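Local structure of possible sortase-like protein (5UUS) at residues W118-V123 / P223-E228. The protein is probably a class E-like sortase, a membrane-associated cysteine transpeptidase acting on proteins of the cell envelope. Numbering follows the deposited sequence.
Sequences WSVYRV and PAALEE
Trp118 and Pro223 meet where the C-terminal tail folds back over strand 117-123. Followed outward, Trp118 touches the proline from its first side-chain carbon: Trp118 CB lies 3.7 Å from Pro223 CG, and a chi1 of -72°, anti to the carbonyl carbon, brings Trp118 CG near both Pro223 CG and Pro223 CD. Pro223 CD then rests over one face of the indole, 3.4 Å from Trp118 CD2 and offset toward the rim, with Trp118 CE3 almost as close. This is a CH-pi type of contact; Pro223 CD, bonded to the ring nitrogen, is a slightly polarised carbon suited to an electron-rich face. Farther out, Trp118 CZ3 and CH2 reach Leu226 CD1, CZ3 at 4.0 Å.

Two residues on, where alternation in the strand again directs a side chain to the tail, Val120 CG2 packs 3.6 Å from Pro223 CB, while Val120 CG1 faces Ala225 CB at 4.1 Å. That small methyl also lies 3.7 Å from Arg122 NH2, so Ala225 CB spans the apolar and charged parts. Pro223, with phi restricted by its ring, leads into a short 3-10 segment, 224-227, with three successive i to i+3 bonds.

Beyond the apolar patch, Arg122 and Glu228, both long enough to meet tip to tip, form an end-on bidentate salt bridge, two terminal nitrogens matching two carboxylate oxygens. Arg122 NH2 donates to Glu228 OE2 at 2.7 Å and Arg122 NH1 to Glu228 OE1 at 3.2 Å, both on the syn side, with guanidinium and carboxylate nearly coplanar (30° apart). Arg122 NH1 also bonds Cys107 O, further fixing the guanidinium.

Strand 117-123 runs between antiparallel strands 109-114 and 204-216 of the sortase beta-barrel, and the tail after 204-216 covers the face carrying Trp118 and Val120, away from the predicted active-site residues.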
loop_
_atom_site.group_PDB
_atom_site.type_symbol
_atom_site.label_atom_id
_atom_site.label_comp_id
_atom_site.label_asym_id
_atom_site.label_seq_id
_atom_site.Cartn_x
_atom_site.Cartn_y
_atom_site.Cartn_z
ATOM N N TRP A 118 -10.868 2.913 -7.083
ATOM C CA TRP A 118 -10.614 1.809 -6.153
ATOM C C TRP A 118 -9.347 1.108 -6.627
ATOM O O TRP A 118 -9.187 0.898 -7.833
ATOM C CB TRP A 118 -11.788 0.810 -6.116
ATOM C CG TRP A 118 -13.017 1.298 -5.432
ATOM C CD1 TRP A 118 -14.150 1.839 -6.028
ATOM C CD2 TRP A 118 -13.277 1.285 -4.019
ATOM N NE1 TRP A 118 -15.073 2.162 -5.062
ATOM C CE2 TRP A 118 -14.568 1.838 -3.821
ATOM C CE3 TRP A 118 -12.542 0.865 -2.897
ATOM C CZ2 TRP A 118 -15.144 1.972 -2.552
ATOM C CZ3 TRP A 118 -13.115 0.988 -1.631
ATOM C CH2 TRP A 118 -14.406 1.537 -1.471
ATOM N N SER A 119 -8.450 0.772 -5.687
ATOM C CA SER A 119 -7.248 -0.008 -5.967
ATOM C C SER A 119 -7.227 -1.208 -5.022
ATOM O O SER A 119 -7.615 -1.093 -3.859
ATOM C CB SER A 119 -5.969 0.822 -5.767
ATOM O OG SER A 119 -5.986 1.999 -6.535
ATOM N N VAL A 120 -6.789 -2.352 -5.531
ATOM C CA VAL A 120 -6.557 -3.501 -4.679
ATOM C C VAL A 120 -5.099 -3.853 -4.794
ATOM O O VAL A 120 -4.614 -4.119 -5.899
ATOM C CB VAL A 120 -7.407 -4.712 -5.085
ATOM C CG1 VAL A 120 -7.047 -5.937 -4.223
ATOM C CG2 VAL A 120 -8.891 -4.357 -4.978
ATOM N N TYR A 121 -4.413 -3.836 -3.658
ATOM C CA TYR A 121 -3.060 -4.370 -3.552
ATOM C C TYR A 121 -3.066 -5.695 -2.791
ATOM O O TYR A 121 -3.925 -5.928 -1.949
ATOM C CB TYR A 121 -2.143 -3.391 -2.842
ATOM C CG TYR A 121 -1.925 -2.076 -3.542
ATOM C CD1 TYR A 121 -2.804 -1.010 -3.350
ATOM C CD2 TYR A 121 -0.809 -1.877 -4.358
ATOM C CE1 TYR A 121 -2.588 0.224 -3.981
ATOM C CE2 TYR A 121 -0.585 -0.646 -4.986
ATOM C CZ TYR A 121 -1.484 0.396 -4.791
ATOM O OH TYR A 121 -1.271 1.620 -5.388
ATOM N N ARG A 122 -2.106 -6.563 -3.084
ATOM C CA ARG A 122 -2.019 -7.828 -2.368
ATOM C C ARG A 122 -0.611 -8.041 -1.827
ATOM O O ARG A 122 0.378 -7.813 -2.524
ATOM C CB ARG A 122 -2.469 -8.957 -3.278
ATOM C CG ARG A 122 -3.946 -8.803 -3.620
ATOM C CD ARG A 122 -4.624 -10.123 -3.800
ATOM N NE ARG A 122 -6.047 -9.957 -4.075
ATOM C CZ ARG A 122 -7.014 -10.346 -3.255
ATOM N NH1 ARG A 122 -6.723 -10.954 -2.102
ATOM N NH2 ARG A 122 -8.273 -10.153 -3.594
ATOM N N VAL A 123 -0.538 -8.413 -0.552
ATOM C CA VAL A 123 0.737 -8.605 0.119
ATOM C C VAL A 123 1.609 -9.589 -0.663
ATOM O O VAL A 123 1.158 -10.682 -1.069
ATOM C CB VAL A 123 0.524 -9.088 1.573
ATOM C CG1 VAL A 123 1.861 -9.399 2.232
ATOM C CG2 VAL A 123 -0.243 -8.022 2.376
ATOM N N PRO A 223 -14.591 -3.073 -4.981
ATOM C CA PRO A 223 -13.921 -4.359 -5.234
ATOM C C PRO A 223 -14.488 -5.518 -4.432
ATOM O O PRO A 223 -14.811 -5.374 -3.254
ATOM C CB PRO A 223 -12.474 -4.110 -4.789
ATOM C CG PRO A 223 -12.328 -2.618 -4.792
ATOM C CD PRO A 223 -13.671 -2.082 -4.408
ATOM N N ALA A 224 -14.562 -6.673 -5.080
ATOM C CA ALA A 224 -14.970 -7.908 -4.435
ATOM C C ALA A 224 -14.050 -8.246 -3.273
ATOM O O ALA A 224 -14.432 -8.985 -2.362
ATOM C CB ALA A 224 -14.974 -9.034 -5.433
ATOM N N ALA A 225 -12.835 -7.705 -3.301
ATOM C CA ALA A 225 -11.853 -8.041 -2.280
ATOM C C ALA A 225 -12.341 -7.627 -0.893
ATOM O O ALA A 225 -11.953 -8.223 0.111
ATOM C CB ALA A 225 -10.506 -7.396 -2.596
ATOM N N LEU A 226 -13.210 -6.620 -0.845
ATOM C CA LEU A 226 -13.760 -6.128 0.423
ATOM C C LEU A 226 -14.553 -7.193 1.191
ATOM O O LEU A 226 -14.679 -7.116 2.412
ATOM C CB LEU A 226 -14.644 -4.893 0.158
ATOM C CG LEU A 226 -13.851 -3.615 -0.128
ATOM C CD1 LEU A 226 -14.749 -2.465 -0.574
ATOM C CD2 LEU A 226 -13.074 -3.201 1.112
ATOM N N GLU A 227 -15.065 -8.195 0.473
ATOM C CA GLU A 227 -15.898 -9.252 1.064
ATOM C C GLU A 227 -15.101 -10.433 1.600
ATOM O O GLU A 227 -15.678 -11.406 2.081
ATOM C CB GLU A 227 -16.900 -9.770 0.033
ATOM C CG GLU A 227 -17.453 -8.701 -0.886
ATOM C CD GLU A 227 -18.155 -7.590 -0.129
ATOM O OE1 GLU A 227 -18.678 -7.869 0.976
ATOM O OE2 GLU A 227 -18.177 -6.442 -0.644
ATOM N N GLU A 228 -13.777 -10.346 1.505
ATOM C CA GLU A 228 -12.881 -11.409 1.970
ATOM C C GLU A 228 -12.660 -11.431 3.496
ATOM O O GLU A 228 -13.171 -10.582 4.237
ATOM C CB GLU A 228 -11.525 -11.285 1.267
ATOM C CG GLU A 228 -11.593 -11.517 -0.210
ATOM C CD GLU A 228 -10.276 -11.270 -0.901
ATOM O OE1 GLU A 228 -9.252 -11.067 -0.198
ATOM O OE2 GLU A 228 -10.269 -11.268 -2.153
#